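Local coordinates for ATP12 ATPase (Paracoccus denitrificans, PDB 2R31), which probably acts as an ATP12-family chaperone in F1-ATPase assembly, likely shielding the alpha subunit until it joins its partner subunits, at residues Ala9-Trp13 / Ala14-Ile18; His19-Gly23 / Gly24-Leu28; Glu47-Ala50 / Leu51-Glu55; Asp107-Glu110 / Ala111-Arg114. One frame throughout, in Å; residues are numbered along the deposited sequence.

Interaction 1: residues Ala9-Trp13 / Ala14-Ile18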
ATOM      1  N   ALA A   9       5.230  -2.732 -27.985  1.00 16.60           N
ATOM      2  CA  ALA A   9       5.742  -2.414 -26.664  1.00 16.38           C
ATOM      3  C   ALA A   9       7.176  -1.932 -26.743  1.00 14.80           C
ATOM      4  O   ALA A   9       7.791  -1.804 -25.624  1.00 15.75           O
ATOM      5  CB  ALA A   9       5.556  -3.645 -25.823  1.00 18.77           C
ATOM      6  N   ARG A  10       7.740  -1.630 -27.899  1.00 14.01           N
ATOM      7  CA  ARG A  10       9.128  -1.170 -27.950  1.00 13.16           C
ATOM      8  C   ARG A  10       9.251   0.250 -27.445  1.00 12.42           C
ATOM      9  O   ARG A  10       8.301   1.018 -27.340  1.00 12.74           O
ATOM     10  CB  ARG A  10       9.670  -1.237 -29.359  1.00 12.42           C
ATOM     11  CG  ARG A  10       9.157  -0.107 -30.283  1.00 11.40           C
ATOM     12  CD  ARG A  10       9.479  -0.433 -31.751  1.00 11.82           C
ATOM     13  NE  ARG A  10       9.251   0.728 -32.590  1.00 12.17           N
ATOM     14  CZ  ARG A  10       8.003   1.064 -32.984  1.00 12.00           C
ATOM     15  NH1 ARG A  10       7.857   2.178 -33.725  1.00 12.52           N
ATOM     16  NH2 ARG A  10       6.909   0.374 -32.645  1.00 13.87           N
ATOM     17  N   ARG A  11      10.489   0.659 -27.247  1.00 13.62           N
ATOM     18  CA  ARG A  11      10.800   2.052 -26.973  1.00 13.05           C
ATOM     19  C   ARG A  11      10.835   2.781 -28.312  1.00 13.85           C
ATOM     20  O   ARG A  11      11.845   2.884 -29.057  1.00 17.26           O
ATOM     21  CB  ARG A  11      12.088   2.285 -26.272  1.00 14.59           C
ATOM     22  CG  ARG A  11      12.348   3.703 -25.931  1.00 17.25           C
ATOM     23  CD  ARG A  11      13.686   4.043 -25.450  1.00 19.63           C
ATOM     24  NE  ARG A  11      13.835   5.457 -25.145  1.00 17.19           N
ATOM     25  CZ  ARG A  11      14.284   5.915 -24.059  1.00 13.57           C
ATOM     26  NH1 ARG A  11      14.582   4.971 -23.136  1.00 13.20           N
ATOM     27  NH2 ARG A  11      14.371   7.235 -23.883  1.00 15.80           N
ATOM     28  N   PHE A  12       9.701   3.350 -28.644  1.00 10.77           N
ATOM     29  CA  PHE A  12       9.565   4.084 -29.912  1.00 11.62           C
ATOM     30  C   PHE A  12       9.843   5.555 -29.742  1.00 11.05           C
ATOM     31  O   PHE A  12       9.654   6.308 -30.705  1.00 14.73           O
ATOM     32  CB  PHE A  12       8.176   3.828 -30.549  1.00 11.75           C
ATOM     33  CG  PHE A  12       7.060   4.333 -29.690  1.00 12.37           C
ATOM     34  CD1 PHE A  12       6.615   5.640 -29.699  1.00 16.59           C
ATOM     35  CD2 PHE A  12       6.403   3.475 -28.816  1.00 13.85           C
ATOM     36  CE1 PHE A  12       5.572   6.027 -28.887  1.00 22.08           C
ATOM     37  CE2 PHE A  12       5.372   3.887 -27.993  1.00 17.30           C
ATOM     38  CZ  PHE A  12       4.942   5.209 -27.993  1.00 21.67           C
ATOM     39  N   TRP A  13      10.206   6.022 -28.528  1.00 10.34           N
ATOM     40  CA  TRP A  13      10.476   7.425 -28.253  1.00 10.07           C
ATOM     41  C   TRP A  13      11.952   7.587 -27.963  1.00  9.36           C
ATOM     42  O   TRP A  13      12.603   6.731 -27.400  1.00 12.12           O
ATOM     43  CB  TRP A  13       9.632   7.919 -27.036  1.00 10.50           C
ATOM     44  CG  TRP A  13       9.926   7.150 -25.787  1.00 10.42           C
ATOM     45  CD1 TRP A  13      10.819   7.478 -24.792  1.00 11.88           C
ATOM     46  CD2 TRP A  13       9.369   5.906 -25.394  1.00  9.62           C
ATOM     47  NE1 TRP A  13      10.828   6.520 -23.808  1.00 11.27           N
ATOM     48  CE2 TRP A  13       9.969   5.542 -24.135  1.00 10.04           C
ATOM     49  CE3 TRP A  13       8.396   5.037 -25.918  1.00  9.83           C
ATOM     50  CZ2 TRP A  13       9.649   4.384 -23.496  1.00 10.93           C
ATOM     51  CZ3 TRP A  13       8.105   3.869 -25.236  1.00 10.66           C
ATOM     52  CH2 TRP A  13       8.726   3.569 -24.053  1.00 11.49           C
ATOM     53  N   ALA A  14      12.436   8.790 -28.258  1.00  9.11           N
ATOM     54  CA  ALA A  14      13.803   9.149 -27.965  1.00  9.92           C
ATOM     55  C   ALA A  14      13.934   9.818 -26.608  1.00 12.06           C
ATOM     56  O   ALA A  14      14.726   9.380 -25.761  1.00 16.03           O
ATOM     57  CB  ALA A  14      14.422   9.995 -29.097  1.00 11.76           C
ATOM     58  N   SER A  15      13.131  10.849 -26.382  1.00 11.64           N
ATOM     59  CA  SER A  15      13.263  11.731 -25.252  0.83 11.35           C
ATOM     60  C   SER A  15      12.115  11.572 -24.245  1.00  9.42           C
ATOM     61  O   SER A  15      11.007  11.177 -24.608  1.00  8.85           O
ATOM     62  CB  SER A  15      13.280  13.213 -25.686  0.83 13.33           C
ATOM     63  OG  SER A  15      12.010  13.663 -26.104  0.83 14.71           O
ATOM     64  N   VAL A  16      12.399  11.896 -22.989  1.00  9.04           N
ATOM     65  CA  VAL A  16      11.435  11.872 -21.900  1.00  8.46           C
ATOM     66  C   VAL A  16      11.606  13.194 -21.120  1.00  8.81           C
ATOM     67  O   VAL A  16      12.742  13.606 -20.841  1.00 12.16           O
ATOM     68  CB  VAL A  16      11.625  10.695 -20.944  1.00  9.59           C
ATOM     69  CG1 VAL A  16      10.563  10.683 -19.890  1.00 11.52           C
ATOM     70  CG2 VAL A  16      11.608   9.386 -21.731  1.00  9.98           C
ATOM     71  N   GLY A  17      10.511  13.806 -20.723  1.00  9.21           N
ATOM     72  CA  GLY A  17      10.566  14.992 -19.856  1.00  9.90           C
ATOM     73  C   GLY A  17       9.230  15.109 -19.087  1.00  8.90           C
ATOM     74  O   GLY A  17       8.424  14.180 -19.146  1.00  9.05           O
ATOM     75  N   ILE A  18       9.066  16.229 -18.391  1.00  8.26           N
ATOM     76  CA  ILE A  18       7.855  16.473 -17.652  1.00  8.18           C
ATOM     77  C   ILE A  18       7.372  17.909 -17.897  1.00  8.23           C
ATOM     78  O   ILE A  18       8.157  18.762 -18.311  1.00 10.05           O
ATOM     79  CB  ILE A  18       8.015  16.201 -16.132  1.00  8.50           C
ATOM     80  CG1 ILE A  18       8.949  17.172 -15.424  1.00  9.73           C
ATOM     81  CG2 ILE A  18       8.449  14.735 -15.930  1.00  9.65           C
ATOM     82  CD1 ILE A  18       8.898  17.098 -13.917  1.00 12.71           C
TER

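Interaction 2: residues His19-Gly23 / Gly24-Leu28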
ATOM      1  N   HIS A  19       6.119  18.191 -17.611  1.00  8.80           N
ATOM      2  CA  HIS A  19       5.548  19.521 -17.764  1.00  8.51           C
ATOM      3  C   HIS A  19       4.297  19.641 -16.929  1.00  8.88           C
ATOM      4  O   HIS A  19       3.464  18.730 -16.937  1.00  9.93           O
ATOM      5  CB  HIS A  19       5.192  19.741 -19.263  1.00  9.73           C
ATOM      6  CG  HIS A  19       4.570  21.070 -19.522  1.00 11.25           C
ATOM      7  ND1 HIS A  19       5.229  22.269 -19.347  1.00 14.92           N
ATOM      8  CD2 HIS A  19       3.289  21.373 -19.897  1.00 14.92           C
ATOM      9  CE1 HIS A  19       4.370  23.254 -19.622  1.00 17.64           C
ATOM     10  NE2 HIS A  19       3.185  22.751 -19.969  1.00 18.60           N
ATOM     11  N   LYS A  20       4.110  20.775 -16.233  1.00  8.55           N
ATOM     12  CA  LYS A  20       2.934  20.962 -15.395  0.66  8.34           C
ATOM     13  C   LYS A  20       1.752  21.519 -16.203  1.00  9.01           C
ATOM     14  O   LYS A  20       1.829  22.617 -16.767  1.00 11.36           O
ATOM     15  CB  LYS A  20       3.245  21.879 -14.200  0.66  9.62           C
ATOM     16  CG  LYS A  20       2.064  22.196 -13.308  0.66  9.08           C
ATOM     17  CD  LYS A  20       1.536  21.019 -12.526  0.66 10.72           C
ATOM     18  CE  LYS A  20       0.582  21.424 -11.446  0.66 12.46           C
ATOM     19  NZ  LYS A  20      -0.642  22.158 -11.875  0.66 19.23           N
ATOM     20  N   GLU A  21       0.647  20.795 -16.230  1.00  9.43           N
ATOM     21  CA  GLU A  21      -0.632  21.176 -16.832  1.00 10.04           C
ATOM     22  C   GLU A  21      -1.565  21.565 -15.717  1.00  9.54           C
ATOM     23  O   GLU A  21      -1.341  21.327 -14.515  1.00  9.29           O
ATOM     24  CB  GLU A  21      -1.181  20.010 -17.660  1.00 11.93           C
ATOM     25  CG  GLU A  21      -0.326  19.597 -18.848  1.00 13.04           C
ATOM     26  CD  GLU A  21      -0.524  20.459 -20.069  1.00 14.32           C
ATOM     27  OE1 GLU A  21      -1.487  21.256 -20.175  1.00 23.41           O
ATOM     28  OE2 GLU A  21       0.285  20.418 -21.007  1.00 17.70           O
ATOM     29  N   GLU A  22      -2.735  22.119 -16.065  1.00 10.43           N
ATOM     30  CA  GLU A  22      -3.717  22.531 -15.049  0.78  9.53           C
ATOM     31  C   GLU A  22      -4.125  21.381 -14.175  1.00 10.15           C
ATOM     32  O   GLU A  22      -4.312  21.534 -12.960  1.00 12.04           O
ATOM     33  CB  GLU A  22      -4.915  23.181 -15.779  0.78 10.06           C
ATOM     34  CG  GLU A  22      -6.020  23.624 -14.835  0.78 10.43           C
ATOM     35  CD  GLU A  22      -6.971  24.654 -15.426  0.78  9.90           C
ATOM     36  OE1 GLU A  22      -6.546  25.543 -16.234  0.78 10.08           O
ATOM     37  OE2 GLU A  22      -8.192  24.612 -15.013  0.78 11.74           O
ATOM     38  N   GLY A  23      -4.286  20.163 -14.746  1.00 11.12           N
ATOM     39  CA  GLY A  23      -4.694  19.019 -13.971  1.00 11.68           C
ATOM     40  C   GLY A  23      -3.637  18.294 -13.215  1.00 11.98           C
ATOM     41  O   GLY A  23      -3.902  17.322 -12.478  1.00 14.76           O
ATOM     42  N   GLY A  24      -2.393  18.715 -13.360  1.00 10.31           N
ATOM     43  CA  GLY A  24      -1.257  18.074 -12.715  1.00 10.30           C
ATOM     44  C   GLY A  24      -0.093  17.955 -13.668  1.00  9.09           C
ATOM     45  O   GLY A  24      -0.098  18.422 -14.809  1.00  9.10           O
ATOM     46  N   TRP A  25       0.978  17.309 -13.197  1.00  8.82           N
ATOM     47  CA  TRP A  25       2.163  17.092 -14.009  1.00  8.12           C
ATOM     48  C   TRP A  25       1.910  15.987 -15.035  1.00  8.07           C
ATOM     49  O   TRP A  25       1.335  14.942 -14.716  1.00  8.46           O
ATOM     50  CB  TRP A  25       3.379  16.700 -13.162  1.00  9.51           C
ATOM     51  CG  TRP A  25       3.902  17.813 -12.317  1.00 12.43           C
ATOM     52  CD1 TRP A  25       3.479  18.193 -11.061  1.00 15.53           C
ATOM     53  CD2 TRP A  25       4.943  18.717 -12.678  1.00 14.74           C
ATOM     54  NE1 TRP A  25       4.212  19.257 -10.628  1.00 19.33           N
ATOM     55  CE2 TRP A  25       5.103  19.606 -11.609  1.00 17.76           C
ATOM     56  CE3 TRP A  25       5.724  18.873 -13.808  1.00 16.94           C
ATOM     57  CZ2 TRP A  25       6.055  20.643 -11.618  1.00 20.88           C
ATOM     58  CZ3 TRP A  25       6.667  19.878 -13.828  1.00 19.10           C
ATOM     59  CH2 TRP A  25       6.824  20.760 -12.741  1.00 21.71           C
ATOM     60  N   ALA A  26       2.391  16.232 -16.238  1.00  9.15           N
ATOM     61  CA  ALA A  26       2.411  15.256 -17.324  1.00  8.58           C
ATOM     62  C   ALA A  26       3.844  14.756 -17.509  1.00  7.76           C
ATOM     63  O   ALA A  26       4.830  15.459 -17.254  1.00  8.87           O
ATOM     64  CB  ALA A  26       1.932  15.885 -18.612  1.00  9.59           C
ATOM     65  N   VAL A  27       3.929  13.508 -17.995  1.00  7.94           N
ATOM     66  CA  VAL A  27       5.194  12.907 -18.415  1.00  7.46           C
ATOM     67  C   VAL A  27       5.174  12.822 -19.924  1.00  8.18           C
ATOM     68  O   VAL A  27       4.209  12.275 -20.477  1.00  9.67           O
ATOM     69  CB  VAL A  27       5.372  11.512 -17.784  1.00  8.13           C
ATOM     70  CG1 VAL A  27       6.636  10.805 -18.325  1.00  8.96           C
ATOM     71  CG2 VAL A  27       5.460  11.643 -16.261  1.00  9.18           C
ATOM     72  N   LEU A  28       6.179  13.388 -20.574  1.00  8.95           N
ATOM     73  CA  LEU A  28       6.229  13.541 -22.017  1.00  9.70           C
ATOM     74  C   LEU A  28       7.194  12.559 -22.639  1.00  9.43           C
ATOM     75  O   LEU A  28       8.362  12.497 -22.281  1.00 11.49           O
ATOM     76  CB  LEU A  28       6.711  14.969 -22.364  1.00 10.98           C
ATOM     77  CG  LEU A  28       5.994  16.148 -21.703  1.00 12.66           C
ATOM     78  CD1 LEU A  28       6.642  17.479 -22.102  1.00 17.17           C
ATOM     79  CD2 LEU A  28       4.556  16.048 -22.100  1.00 16.08           C
TER

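Interaction 3: residues Glu47-Ala50 / Leu51-Glu55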
ATOM      1  N   GLU A  47       5.737  17.115  -8.603  1.00  7.64           N
ATOM      2  CA  GLU A  47       6.921  17.083  -9.443  1.00  8.08           C
ATOM      3  C   GLU A  47       7.737  15.835  -9.114  1.00  7.11           C
ATOM      4  O   GLU A  47       8.277  15.184 -10.018  1.00  8.11           O
ATOM      5  CB  GLU A  47       7.770  18.343  -9.251  1.00  9.59           C
ATOM      6  CG  GLU A  47       8.920  18.404 -10.249  1.00 11.12           C
ATOM      7  CD  GLU A  47      10.040  19.355  -9.888  1.00 17.48           C
ATOM      8  OE1 GLU A  47      10.089  19.786  -8.696  1.00 30.21           O
ATOM      9  OE2 GLU A  47      10.892  19.661 -10.721  1.00 19.68           O
ATOM     10  N   ALA A  48       7.864  15.479  -7.843  1.00  7.68           N
ATOM     11  CA  ALA A  48       8.718  14.348  -7.453  1.00  7.60           C
ATOM     12  C   ALA A  48       8.204  13.070  -8.086  1.00  6.77           C
ATOM     13  O   ALA A  48       9.002  12.260  -8.581  1.00  7.40           O
ATOM     14  CB  ALA A  48       8.755  14.198  -5.947  1.00  8.66           C
ATOM     15  N   LEU A  49       6.881  12.835  -8.077  1.00  6.76           N
ATOM     16  CA  LEU A  49       6.371  11.648  -8.710  1.00  6.35           C
ATOM     17  C   LEU A  49       6.562  11.713 -10.233  1.00  5.83           C
ATOM     18  O   LEU A  49       6.924  10.705 -10.861  1.00  6.69           O
ATOM     19  CB  LEU A  49       4.891  11.396  -8.383  1.00  6.35           C
ATOM     20  CG  LEU A  49       4.313  10.158  -9.013  1.00  6.63           C
ATOM     21  CD1 LEU A  49       4.997   8.882  -8.545  1.00  7.09           C
ATOM     22  CD2 LEU A  49       2.820  10.025  -8.781  1.00  7.96           C
ATOM     23  N   ALA A  50       6.329  12.870 -10.835  1.00  6.40           N
ATOM     24  CA  ALA A  50       6.544  13.002 -12.287  1.00  6.63           C
ATOM     25  C   ALA A  50       7.963  12.701 -12.662  1.00  6.42           C
ATOM     26  O   ALA A  50       8.214  11.992 -13.648  1.00  7.24           O
ATOM     27  CB  ALA A  50       6.127  14.395 -12.748  1.00  7.67           C
ATOM     28  N   LEU A  51       8.956  13.226 -11.931  1.00  7.38           N
ATOM     29  CA  LEU A  51      10.360  12.954 -12.224  1.00  7.53           C
ATOM     30  C   LEU A  51      10.650  11.463 -12.104  1.00  7.18           C
ATOM     31  O   LEU A  51      11.390  10.896 -12.929  1.00  8.21           O
ATOM     32  CB  LEU A  51      11.277  13.753 -11.315  1.00  8.58           C
ATOM     33  CG  LEU A  51      11.333  15.253 -11.556  1.00  9.72           C
ATOM     34  CD1 LEU A  51      12.004  15.938 -10.367  1.00 12.61           C
ATOM     35  CD2 LEU A  51      12.027  15.571 -12.886  1.00 12.08           C
ATOM     36  N   ALA A  52      10.117  10.808 -11.094  1.00  6.77           N
ATOM     37  CA  ALA A  52      10.383   9.395 -10.865  1.00  7.12           C
ATOM     38  C   ALA A  52       9.723   8.521 -11.921  1.00  6.83           C
ATOM     39  O   ALA A  52      10.300   7.494 -12.351  1.00  7.43           O
ATOM     40  CB  ALA A  52       9.964   9.024  -9.454  1.00  7.82           C
ATOM     41  N   ILE A  53       8.529   8.868 -12.380  1.00  6.57           N
ATOM     42  CA  ILE A  53       7.876   8.167 -13.478  1.00  6.66           C
ATOM     43  C   ILE A  53       8.651   8.431 -14.767  1.00  6.72           C
ATOM     44  O   ILE A  53       8.882   7.490 -15.562  1.00  7.67           O
ATOM     45  CB  ILE A  53       6.381   8.488 -13.563  1.00  6.41           C
ATOM     46  CG1 ILE A  53       5.676   7.802 -12.404  1.00  6.74           C
ATOM     47  CG2 ILE A  53       5.790   8.041 -14.906  1.00  7.10           C
ATOM     48  CD1 ILE A  53       4.200   8.092 -12.274  1.00  7.58           C
ATOM     49  N   ALA A  54       9.087   9.657 -15.028  1.00  7.23           N
ATOM     50  CA  ALA A  54       9.914   9.931 -16.185  1.00  7.72           C
ATOM     51  C   ALA A  54      11.153   9.038 -16.179  1.00  7.53           C
ATOM     52  O   ALA A  54      11.534   8.526 -17.231  1.00  8.30           O
ATOM     53  CB  ALA A  54      10.268  11.395 -16.243  1.00  8.12           C
ATOM     54  N   GLU A  55      11.784   8.838 -15.014  1.00  7.96           N
ATOM     55  CA  GLU A  55      12.932   7.938 -14.942  0.55  8.72           C
ATOM     56  C   GLU A  55      12.579   6.530 -15.381  1.00  8.27           C
ATOM     57  O   GLU A  55      13.385   5.826 -16.023  1.00  9.11           O
ATOM     58  CB  GLU A  55      13.555   7.939 -13.543  0.55  9.50           C
ATOM     59  CG  GLU A  55      14.255   9.193 -13.084  0.55 11.59           C
ATOM     60  CD  GLU A  55      14.602   9.261 -11.619  0.55 19.59           C
ATOM     61  OE1 GLU A  55      14.043   8.483 -10.798  0.55 26.22           O
ATOM     62  OE2 GLU A  55      15.431  10.115 -11.204  0.55 27.68           O
TER

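Interaction 4: residues Asp107-Glu110 / Ala111-Arg114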
ATOM      1  N   ASP A 107      -5.296 -17.743  20.777  1.00 15.91           N
ATOM      2  CA  ASP A 107      -5.502 -18.064  22.188  1.00 18.05           C
ATOM      3  C   ASP A 107      -4.502 -19.118  22.684  1.00 17.57           C
ATOM      4  O   ASP A 107      -4.613 -19.450  23.854  1.00 19.60           O
ATOM      5  CB  ASP A 107      -6.978 -18.381  22.412  1.00 20.07           C
ATOM      6  CG  ASP A 107      -7.422 -19.669  21.779  1.00 20.86           C
ATOM      7  OD1 ASP A 107      -6.607 -20.376  21.183  1.00 24.29           O
ATOM      8  OD2 ASP A 107      -8.629 -19.896  21.876  1.00 24.15           O
ATOM      9  N   ALA A 108      -3.610 -19.597  21.845  1.00 16.88           N
ATOM     10  CA  ALA A 108      -2.618 -20.579  22.182  1.00 16.29           C
ATOM     11  C   ALA A 108      -1.665 -20.748  21.024  1.00 14.84           C
ATOM     12  O   ALA A 108      -2.008 -20.450  19.879  1.00 16.81           O
ATOM     13  CB  ALA A 108      -3.261 -21.941  22.413  1.00 21.27           C
ATOM     14  N   PRO A 109      -0.479 -21.276  21.274  1.00 14.27           N
ATOM     15  CA  PRO A 109       0.121 -21.499  22.607  1.00 13.88           C
ATOM     16  C   PRO A 109       0.474 -20.165  23.284  1.00 12.54           C
ATOM     17  O   PRO A 109       0.477 -19.071  22.682  1.00 12.31           O
ATOM     18  CB  PRO A 109       1.351 -22.342  22.312  1.00 15.67           C
ATOM     19  CG  PRO A 109       1.608 -22.142  20.893  1.00 18.27           C
ATOM     20  CD  PRO A 109       0.422 -21.655  20.173  1.00 14.99           C
ATOM     21  N   GLU A 110       0.812 -20.241  24.568  1.00 12.66           N
ATOM     22  CA  GLU A 110       1.102 -19.069  25.383  1.00 12.49           C
ATOM     23  C   GLU A 110       2.211 -18.237  24.773  1.00 11.84           C
ATOM     24  O   GLU A 110       2.142 -17.008  24.759  1.00 11.65           O
ATOM     25  CB  GLU A 110       1.418 -19.459  26.814  1.00 13.62           C
ATOM     26  CG  GLU A 110       0.186 -20.006  27.552  1.00 15.00           C
ATOM     27  CD  GLU A 110       0.285 -20.323  28.990  1.00 17.73           C
ATOM     28  OE1 GLU A 110      -0.720 -20.778  29.598  1.00 22.65           O
ATOM     29  OE2 GLU A 110       1.377 -20.081  29.525  1.00 24.04           O
ATOM     30  N   ALA A 111       3.262 -18.895  24.248  1.00 12.78           N
ATOM     31  CA  ALA A 111       4.367 -18.173  23.723  1.00 12.98           C
ATOM     32  C   ALA A 111       3.944 -17.318  22.504  1.00 12.06           C
ATOM     33  O   ALA A 111       4.485 -16.240  22.247  1.00 12.71           O
ATOM     34  CB  ALA A 111       5.486 -19.147  23.293  1.00 13.89           C
ATOM     35  N   LEU A 112       3.003 -17.791  21.701  1.00 11.23           N
ATOM     36  CA  LEU A 112       2.507 -17.014  20.573  1.00 11.39           C
ATOM     37  C   LEU A 112       1.671 -15.819  21.031  1.00 10.29           C
ATOM     38  O   LEU A 112       1.786 -14.712  20.494  1.00  9.72           O
ATOM     39  CB  LEU A 112       1.714 -17.908  19.606  1.00 11.98           C
ATOM     40  CG  LEU A 112       1.101 -17.161  18.423  1.00 11.37           C
ATOM     41  CD1 LEU A 112       2.140 -16.407  17.568  1.00 12.43           C
ATOM     42  CD2 LEU A 112       0.368 -18.196  17.566  1.00 14.04           C
ATOM     43  N   VAL A 113       0.818 -16.045  22.045  1.00 10.10           N
ATOM     44  CA  VAL A 113       0.077 -14.925  22.654  1.00  9.49           C
ATOM     45  C   VAL A 113       0.991 -13.806  23.066  1.00  9.51           C
ATOM     46  O   VAL A 113       0.757 -12.615  22.773  1.00  9.70           O
ATOM     47  CB  VAL A 113      -0.777 -15.439  23.823  1.00  9.68           C
ATOM     48  CG1 VAL A 113      -1.429 -14.283  24.552  1.00 10.78           C
ATOM     49  CG2 VAL A 113      -1.787 -16.451  23.338  1.00 11.62           C
ATOM     50  N   ARG A 114       2.109 -14.161  23.718  1.00  9.90           N
ATOM     51  CA  ARG A 114       3.074 -13.173  24.170  1.00 10.14           C
ATOM     52  C   ARG A 114       3.806 -12.502  23.003  1.00 10.57           C
ATOM     53  O   ARG A 114       4.051 -11.287  23.022  1.00 11.41           O
ATOM     54  CB  ARG A 114       4.065 -13.749  25.184  1.00 11.56           C
ATOM     55  CG  ARG A 114       3.333 -14.153  26.457  1.00 10.91           C
ATOM     56  CD  ARG A 114       4.309 -14.422  27.585  1.00 12.25           C
ATOM     57  NE  ARG A 114       3.614 -14.890  28.783  1.00 12.11           N
ATOM     58  CZ  ARG A 114       3.494 -16.142  29.131  1.00 11.83           C
ATOM     59  NH1 ARG A 114       4.079 -17.090  28.418  1.00 13.89           N
ATOM     60  NH2 ARG A 114       2.805 -16.433  30.216  1.00 13.55           N
TER
HETATM   61  O   HOH W   1       3.924 -19.921  29.124  1.00 19.05           O
HETATM   62  O   HOH W   2       2.143 -18.762  31.926  1.00 24.08           O

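Interaction 1: residues Ala9-Trp13 / Ala14-Ile18
Arg11 NH2 has two hydrogen-bond acceptors, the backbone O of Ala14 at 2.9 Å and OE1 of Gln58 at the end of helix 47-58. The bond to Ala14 O is bent (142° at the hydrogen), with the donor standing above the carbonyl plane. One residue back, Arg11 NE gives a straighter bond to Trp13 O, also 2.9 Å, with that oxygen in the guanidinium plane. Arg11 NH1 completes the set by donating to Val60 O, which leaves little freedom for the guanidinium to rotate. Arginine suits the place because one flat, five-hydrogen group can serve several oxygens at once, backbone and side-chain, from separate parts of the chain. Its methylenes are used as well: the extended chain from CG to NE runs over the Trp13 indole, with Arg11 CG 3.5 Å above the ring plane near its centre. Trp13 CG sits between its own backbone N and carbonyl carbon (chi1 60°), a hindered setting that folds the ring back beneath Arg11. The five-membered ring of the indole, through its CD1-NE1 side, reaches Val16, whose CG2 comes to 3.6 Å from Trp13 NE1 and 3.7 Å from Trp13 CD1. The NE1 hydrogen of this buried ring is taken by Trp57 O, and the ring itself also meets Trp57. Ala14 and Ser15 offer their backbone N-H groups to Asp30, pinning the outer bend. This is an irregular connection, stapled by an arginine and an indole to helix 47-58, that leads from helix 5-8 into the first strand of an antiparallel hairpin.

Interaction 2: residues His19-Gly23 / Gly24-Leu28
Lys20 lies across the Trp25 indole at about a right angle, aliphatic chain over aromatic face. Its CB stands 3.7 Å from the centroid of the six-membered ring and only 3° off the ring normal, a well-centred CH-pi contact. In the conformer described, one of two, the bend at chi2 carries the chain on over the five-membered part, where Lys20 CD is 3.7 Å from Trp25 NE1. The indole gets there because Trp25 CG is anti to its carbonyl carbon (chi1 -70°), which leans the ring back over the partner strand. Lys20 and Trp25 form a non-hydrogen-bonded antiparallel pair, the site where facing side chains come close. A long lysine suits it: its methylenes cover the aromatic face while its ammonium runs beyond, to Glu21 O in this conformer. Gly24 N reaches that same oxygen from the opposite face of its plane. His19 and Ala26, whose side chains point to the other face, are a hydrogen-bonded pair joined by two backbone bonds, Ala26 N to His19 O being nearly straight at 2.8 Å (174°), and His19 CB touches Leu28 CD1 diagonally at 3.9 Å. Glu21 and Gly24 close the hairpin with a type I turn. Gly24 has a positive phi, and at its backbone angles a beta carbon would run into the preceding carbonyl, so glycine is the residue that fits. The hairpin's second strand, 24-29, is the middle one of a three-stranded antiparallel sheet, between 16-21 and 32-33, and the side chains of Trp25 and Val27 pack on helix 47-58, meeting Glu47, Ala50 and Ile53.

Interaction 3: residues Glu47-Ala50 / Leu51-Glu55
Over one face of the Glu47 carboxylate lies the CD1 methyl of Leu51, 3.9 Å from OE2, one turn further along an alpha helix. The rest of Glu47 runs extended, and its CG also touches Leu51 CD1, at 4.0 Å, so the methylene of an acidic residue does apolar work while its charged end stays at the exposed surface. Backbone bonds of the i to i+4 kind hold the turn; the straightest, Leu51 N to Glu47 O, is 2.8 Å long with 168° at the hydrogen. Ala48, Ala50, Ala52 and Ala54 keep the helix slim: Ala50 lets Trp25 of strand 24-29 approach, Ala54 lets Val16 and Ile18 in, and Ala52 meets Leu71 of helix 70-82. The bulkier pair, Leu49 and Ile53, faces the interior. There Leu49 CG is anti to its backbone N (chi1 -180°), which swings its branch toward the next turn, and Ile53 sends its CD1 back to meet it. Ile53 also packs on Val27, so its branched chain touches helix 70-82 and strand 24-29 at once. Across the turn, Ile53 CD1 lies 3.9 Å from Leu49 CG.

Interaction 4: residues Asp107-Glu110 / Ala111-Arg114
A cis peptide joins Ala108 to Pro109, and the chain then turns into helix 110-130 with Pro109 at the N-cap. In this helix start the Pro109 carbonyl O accepts from Val113 N at 3.1 Å, nearly straight, and more weakly from Leu112 N. Proline suits the position, since a residue at a helix start needs no backbone N-H for the helix's own bonds. Its ring lies against Leu112, CD to CB 4.0 Å, and both residues also touch Phe205 of helix 201-210. The turn brings the preceding loop back over the helix: Val113 CG2 rests 3.9 Å from the carbonyl carbon of Asp107 and equally far from Ala108 N. Glu110, the first helical residue, carries a negative charge that probably interacts well with the positive helix end. Its chain and that of Arg114 lie side by side pointing outward, both with CG anti to the carbonyl carbon (chi1 -69° and -65°). Their flat ends are nearly perpendicular, and the direct salt bridge from Glu110 OE2 to Arg114 NH2 is long, 4.0 Å. Two waters do the closer work, each donating to Glu110 OE2 and lying at the edge of the guanidinium plane: one accepts from Arg114 NH1, and the other is 2.8 Å from Glu110 OE2 and 3.0 Å from Arg114 NH2.

Interactions 1, 2 and 3 follow one another along the chain and form one cluster: the loop into strand 16-21, the hairpin with strand 24-29, and helix 47-58 laid against that sheet. Interactions 1 and 2 have centres 16 Å apart and share strand 16-21; interactions 2 and 3 are closest, at 11 Å, where Trp25 and Val27 meet Ala50. Ile18 ties interaction 1 to both, packing on Trp25 and on Leu51. Interaction 4, last in the chain, lies on the opposite side of the chain's centre, 46 Å from interaction 3 and 55 Å from interaction 1 between centres, in a predominantly helical part. The chaperone is thus elongated, with a small sheet-and-helix end and a helical end.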